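Local coordinates for elongation factor G (Thermus thermophilus, PDB 2DY1), which binds GTP and a magnesium ion and probably acts as a translation elongation factor with GTPase activity, at residues V385-K390 and V447-P452; G399-K404 and E438-Y443. All blocks are in the same frame, centred on the assembly; numbering follows the deposited sequence.

Contact 1. Residues V385-K390 and V447-P452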
loop_
_atom_site.group_PDB
_atom_site.type_symbol
_atom_site.label_atom_id
_atom_site.label_comp_id
_atom_site.label_asym_id
_atom_site.label_seq_id
_atom_site.Cartn_x
_atom_site.Cartn_y
_atom_site.Cartn_z
ATOM N N VAL A 385 -10.725 5.616 10.053
ATOM C CA VAL A 385 -10.875 6.230 11.371
ATOM C C VAL A 385 -11.454 7.619 11.124
ATOM O O VAL A 385 -11.237 8.212 10.072
ATOM C CB VAL A 385 -9.533 6.382 12.170
ATOM C CG1 VAL A 385 -8.986 5.012 12.567
ATOM C CG2 VAL A 385 -8.512 7.162 11.371
ATOM N N ALA A 386 -12.237 8.141 12.069
ATOM C CA ALA A 386 -12.747 9.495 11.921
ATOM C C ALA A 386 -11.709 10.377 12.614
ATOM O O ALA A 386 -11.216 10.024 13.682
ATOM C CB ALA A 386 -14.116 9.634 12.602
ATOM N N LEU A 387 -11.363 11.500 11.983
ATOM C CA LEU A 387 -10.349 12.431 12.486
ATOM C C LEU A 387 -10.935 13.617 13.216
ATOM O O LEU A 387 -11.914 14.205 12.754
ATOM C CB LEU A 387 -9.528 13.016 11.334
ATOM C CG LEU A 387 -8.511 12.278 10.485
ATOM C CD1 LEU A 387 -7.551 13.322 9.890
ATOM C CD2 LEU A 387 -7.747 11.311 11.323
ATOM N N HIS A 388 -10.314 13.999 14.330
ATOM C CA HIS A 388 -10.776 15.143 15.107
ATOM C C HIS A 388 -9.598 16.000 15.585
ATOM O O HIS A 388 -8.657 15.477 16.170
ATOM C CB HIS A 388 -11.512 14.664 16.358
ATOM C CG HIS A 388 -12.499 13.570 16.106
ATOM N ND1 HIS A 388 -13.823 13.816 15.814
ATOM C CD2 HIS A 388 -12.353 12.223 16.094
ATOM C CE1 HIS A 388 -14.453 12.669 15.636
ATOM N NE2 HIS A 388 -13.584 11.686 15.800
ATOM N N PRO A 389 -9.609 17.309 15.308
ATOM C CA PRO A 389 -8.478 18.091 15.815
ATOM C C PRO A 389 -8.668 18.150 17.331
ATOM O O PRO A 389 -9.808 18.206 17.818
ATOM C CB PRO A 389 -8.671 19.459 15.165
ATOM C CG PRO A 389 -10.183 19.527 14.957
ATOM C CD PRO A 389 -10.502 18.136 14.474
ATOM N N LYS A 390 -7.569 18.139 18.076
ATOM C CA LYS A 390 -7.659 18.152 19.539
ATOM C C LYS A 390 -8.279 19.436 20.084
ATOM O O LYS A 390 -9.174 19.393 20.954
ATOM C CB LYS A 390 -6.265 17.916 20.135
ATOM C CG LYS A 390 -6.222 17.938 21.670
ATOM C CD LYS A 390 -4.856 17.476 22.174
ATOM C CE LYS A 390 -4.634 17.822 23.659
ATOM N NZ LYS A 390 -3.338 17.270 24.157
ATOM N N VAL A 447 -4.071 15.520 16.532
ATOM C CA VAL A 447 -5.357 15.012 16.068
ATOM C C VAL A 447 -5.678 13.736 16.816
ATOM O O VAL A 447 -4.783 13.070 17.334
ATOM C CB VAL A 447 -5.347 14.695 14.550
ATOM C CG1 VAL A 447 -4.835 15.899 13.778
ATOM C CG2 VAL A 447 -4.501 13.458 14.278
ATOM N N GLU A 448 -6.961 13.414 16.907
ATOM C CA GLU A 448 -7.367 12.186 17.580
ATOM C C GLU A 448 -8.207 11.377 16.610
ATOM O O GLU A 448 -8.932 11.951 15.799
ATOM C CB GLU A 448 -8.231 12.498 18.810
ATOM C CG GLU A 448 -7.695 13.622 19.700
ATOM C CD GLU A 448 -6.254 13.409 20.060
ATOM O OE1 GLU A 448 -5.872 12.246 20.307
ATOM O OE2 GLU A 448 -5.499 14.404 20.096
ATOM N N PHE A 449 -8.113 10.054 16.714
ATOM C CA PHE A 449 -8.903 9.143 15.888
ATOM C C PHE A 449 -10.041 8.540 16.711
ATOM O O PHE A 449 -9.882 8.283 17.907
ATOM C CB PHE A 449 -8.057 7.955 15.405
ATOM C CG PHE A 449 -6.874 8.329 14.565
ATOM C CD1 PHE A 449 -6.845 9.504 13.838
ATOM C CD2 PHE A 449 -5.812 7.432 14.435
ATOM C CE1 PHE A 449 -5.784 9.783 12.983
ATOM C CE2 PHE A 449 -4.749 7.706 13.579
ATOM C CZ PHE A 449 -4.735 8.877 12.853
ATOM N N SER A 450 -11.186 8.313 16.072
ATOM C CA SER A 450 -12.293 7.628 16.730
ATOM C C SER A 450 -12.848 6.584 15.755
ATOM O O SER A 450 -12.541 6.601 14.559
ATOM C CB SER A 450 -13.398 8.607 17.135
ATOM O OG SER A 450 -14.033 9.171 16.006
ATOM N N VAL A 451 -13.640 5.645 16.264
ATOM C CA VAL A 451 -14.240 4.646 15.402
ATOM C C VAL A 451 -15.318 5.395 14.618
ATOM O O VAL A 451 -16.128 6.122 15.203
ATOM C CB VAL A 451 -14.916 3.527 16.221
ATOM C CG1 VAL A 451 -15.596 2.538 15.289
ATOM C CG2 VAL A 451 -13.876 2.813 17.092
ATOM N N PRO A 452 -15.345 5.235 13.286
ATOM C CA PRO A 452 -16.362 5.936 12.491
ATOM C C PRO A 452 -17.782 5.570 12.900
ATOM O O PRO A 452 -18.051 4.438 13.313
ATOM C CB PRO A 452 -16.086 5.460 11.060
ATOM C CG PRO A 452 -14.587 5.157 11.076
ATOM C CD PRO A 452 -14.418 4.477 12.427
#
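Strands 383-389 and 447-450 pair antiparallel in the sheet of domain III, where A386 meets S450 and H388 meets E448 as hydrogen-bonded pairs, while L387 with F449 between them and P389 with V447 beyond H388 form the non-hydrogen-bonded pairs. Proline suits its place, since toward strand 447-450 a non-hydrogen-bonded position asks no N-H of it. The A386 pair is closed in both directions, its N reaching S450 O at 2.9 Å and its O taking S450 N. H388 N and O bind E448 O and N in the same way.

The two faces differ in chemistry. On the face of A386, H388, E448 and S450, the H388 ring turns its edge to the serine: NE2 donates to S450 OG at 2.6 Å, nearly straight (165°) and in the ring plane. S450 OG stands between its own backbone N and carbonyl carbon (chi1 67°), with A386 CB 3.4 Å away. Histidine is long enough to reach the next hydrogen-bonded pair, two residues along on the same face, and serine is short enough to leave room for the methyl of A386.

On the other face V385 CG2 lies over the F449 ring, 3.9 Å from its centroid, in a CH-pi contact shifted toward the rim. Past the strand end, K390 passes its aliphatic chain by E448, CB 3.6 Å from OE2, while its NZ forms a salt bridge with E446.

Strand 447-450 is an outermost strand of this four-stranded sheet. Strand 383-389 also bonds to strand 423-427, through V385 with L425. Helices 392-408 and 430-442 cover the apolar face, L387 touching L402 and F449 touching L433.

Contact 2. Residues G399-K404 and E438-Y443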
loop_
_atom_site.group_PDB
_atom_site.type_symbol
_atom_site.label_atom_id
_atom_site.label_comp_id
_atom_site.label_asym_id
_atom_site.label_seq_id
_atom_site.Cartn_x
_atom_site.Cartn_y
_atom_site.Cartn_z
ATOM N N GLY A 399 -5.981 21.613 8.004
ATOM C CA GLY A 399 -6.014 21.516 6.552
ATOM C C GLY A 399 -4.644 21.461 5.907
ATOM O O GLY A 399 -4.388 20.597 5.064
ATOM N N GLU A 400 -3.753 22.378 6.284
ATOM C CA GLU A 400 -2.434 22.408 5.685
ATOM C C GLU A 400 -1.584 21.209 6.091
ATOM O O GLU A 400 -0.805 20.684 5.291
ATOM C CB GLU A 400 -1.726 23.724 6.042
ATOM C CG GLU A 400 -0.257 23.786 5.668
ATOM C CD GLU A 400 0.013 23.630 4.177
ATOM O OE1 GLU A 400 1.191 23.412 3.818
ATOM O OE2 GLU A 400 -0.933 23.727 3.368
ATOM N N ALA A 401 -1.729 20.763 7.331
ATOM C CA ALA A 401 -0.941 19.610 7.774
ATOM C C ALA A 401 -1.389 18.354 7.014
ATOM O O ALA A 401 -0.550 17.502 6.657
ATOM C CB ALA A 401 -1.092 19.410 9.304
ATOM N N LEU A 402 -2.693 18.238 6.763
ATOM C CA LEU A 402 -3.207 17.092 6.009
ATOM C C LEU A 402 -2.742 17.178 4.575
ATOM O O LEU A 402 -2.467 16.153 3.955
ATOM C CB LEU A 402 -4.729 17.037 6.049
ATOM C CG LEU A 402 -5.323 16.564 7.376
ATOM C CD1 LEU A 402 -6.827 16.786 7.352
ATOM C CD2 LEU A 402 -5.004 15.093 7.609
ATOM N N ARG A 403 -2.673 18.396 4.035
ATOM C CA ARG A 403 -2.194 18.540 2.658
ATOM C C ARG A 403 -0.765 17.968 2.568
ATOM O O ARG A 403 -0.447 17.184 1.654
ATOM C CB ARG A 403 -2.172 20.010 2.243
ATOM C CG ARG A 403 -1.845 20.217 0.748
ATOM C CD ARG A 403 -1.534 21.685 0.440
ATOM N NE ARG A 403 -0.281 22.099 1.066
ATOM C CZ ARG A 403 0.921 21.674 0.681
ATOM N NH1 ARG A 403 1.035 20.836 -0.343
ATOM N NH2 ARG A 403 2.004 22.047 1.348
ATOM N N LYS A 404 0.098 18.362 3.503
ATOM C CA LYS A 404 1.477 17.874 3.538
ATOM C C LYS A 404 1.510 16.348 3.714
ATOM O O LYS A 404 2.265 15.641 3.047
ATOM C CB LYS A 404 2.255 18.506 4.704
ATOM C CG LYS A 404 2.597 19.990 4.545
ATOM C CD LYS A 404 3.528 20.390 5.692
ATOM C CE LYS A 404 4.000 21.837 5.560
ATOM N NZ LYS A 404 2.912 22.799 5.872
ATOM N N GLU A 438 1.250 10.498 14.140
ATOM C CA GLU A 438 2.542 11.007 14.578
ATOM C C GLU A 438 3.090 12.032 13.607
ATOM O O GLU A 438 3.685 13.017 14.025
ATOM C CB GLU A 438 3.543 9.846 14.725
ATOM C CG GLU A 438 3.160 8.914 15.869
ATOM C CD GLU A 438 3.873 7.568 15.818
ATOM O OE1 GLU A 438 4.979 7.478 15.245
ATOM O OE2 GLU A 438 3.329 6.595 16.387
ATOM N N ARG A 439 2.906 11.792 12.305
ATOM C CA ARG A 439 3.431 12.730 11.338
ATOM C C ARG A 439 2.717 14.081 11.435
ATOM O O ARG A 439 3.374 15.118 11.315
ATOM C CB ARG A 439 3.348 12.137 9.915
ATOM C CG ARG A 439 4.161 12.935 8.908
ATOM C CD ARG A 439 5.622 12.979 9.301
ATOM N NE ARG A 439 6.489 13.327 8.167
ATOM C CZ ARG A 439 7.781 13.592 8.298
ATOM N NH1 ARG A 439 8.354 13.560 9.508
ATOM N NH2 ARG A 439 8.525 13.860 7.225
ATOM N N LEU A 440 1.400 14.065 11.649
ATOM C CA LEU A 440 0.635 15.301 11.806
ATOM C C LEU A 440 1.206 16.036 13.034
ATOM O O LEU A 440 1.345 17.265 13.029
ATOM C CB LEU A 440 -0.852 14.970 11.984
ATOM C CG LEU A 440 -1.489 14.458 10.681
ATOM C CD1 LEU A 440 -2.885 13.899 10.909
ATOM C CD2 LEU A 440 -1.552 15.635 9.686
ATOM N N GLN A 441 1.560 15.281 14.074
ATOM C CA GLN A 441 2.164 15.883 15.280
ATOM C C GLN A 441 3.512 16.551 14.918
ATOM O O GLN A 441 3.858 17.603 15.450
ATOM C CB GLN A 441 2.351 14.785 16.341
ATOM C CG GLN A 441 3.234 15.133 17.538
ATOM C CD GLN A 441 3.461 13.912 18.439
ATOM O OE1 GLN A 441 3.843 12.815 17.966
ATOM N NE2 GLN A 441 3.216 14.086 19.727
ATOM N N ASP A 442 4.289 15.944 14.017
ATOM C CA ASP A 442 5.564 16.526 13.613
ATOM C C ASP A 442 5.322 17.851 12.929
ATOM O O ASP A 442 6.176 18.738 12.977
ATOM C CB ASP A 442 6.320 15.647 12.608
ATOM C CG ASP A 442 6.688 14.298 13.158
ATOM O OD1 ASP A 442 6.679 14.116 14.391
ATOM O OD2 ASP A 442 7.014 13.400 12.333
ATOM N N TYR A 443 4.174 17.951 12.262
ATOM C CA TYR A 443 3.811 19.170 11.535
ATOM C C TYR A 443 3.155 20.195 12.460
ATOM O O TYR A 443 2.718 21.256 12.005
ATOM C CB TYR A 443 2.860 18.864 10.381
ATOM C CG TYR A 443 3.438 17.958 9.291
ATOM C CD1 TYR A 443 4.795 17.976 8.995
ATOM C CD2 TYR A 443 2.601 17.139 8.535
ATOM C CE1 TYR A 443 5.313 17.191 7.948
ATOM C CE2 TYR A 443 3.107 16.355 7.490
ATOM C CZ TYR A 443 4.459 16.397 7.206
ATOM O OH TYR A 443 4.967 15.688 6.127
#
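The Y443 ring has a neighbour on each face: K404 CD sits over the centre of one, 4.1 Å from the centroid and only 3° off the normal, in a CH-pi contact, and R439 O lies above the opposite face, toward the rim. K404 CB adds a contact at 3.6 Å to Y443 CE2. Lysine suits this place because its methylenes can cover an aromatic ring while the amine goes elsewhere. Here chi4 (73°) bends NZ to E400 OE1, which it meets at 2.7 Å on the anti lone pair. The R403 guanidinium takes the same carboxylate side-on, NE to OE2 at 2.9 Å and NH2 to OE1, with the acid at its edge. Three bonds thus grip E400, and two positive groups would probably favour its ionised form. At the edge of the R439 guanidinium, NH1 binds D442 OD2; NE and NH2 go on to E408 and D294.

Within domain III, the contact joins helix 392-408 to the C-terminal end of helix 430-442, two helices on the same side of a four-stranded antiparallel sheet. No hydrogen bond crosses between the segments. A401 is small enough to let the backbones approach, its CB 3.8 Å from L440 CD2 and 4.1 Å from Y443 CB. Deeper in, L402 CD2 meets L440 CD2 at 4.1 Å.

Y443 OH donates to V293 O on strand 285-294. An alanine in place of Y443 would probably leave the K404 methylenes without their aromatic surface and V293 O without this hydroxyl partner, opening a gap beside A401 O.

How the contacts relate
Both contacts belong to domain III and lie away from the GTP site, their centres 14 Å apart. Contact 1 joins two strands of the sheet, and contact 2 the two helices packed on it. Strand 383-389 leads into helix 392-408, and helix 430-442 into strand 447-450, so the same two pieces of chain meet twice. Contact 1 is partly buried and held by backbone hydrogen bonds, with a polar face and an apolar one; contact 2 is more deeply buried and apolar between its segments; its charges lie around the apolar contact, E400 paired within its own helix and R439 reaching E408 of the other helix and D294 beyond. They touch directly in the core, where V447 CG2 lies 3.8 Å from L440 CD1 and L387 CD1 packs on L402 CD2.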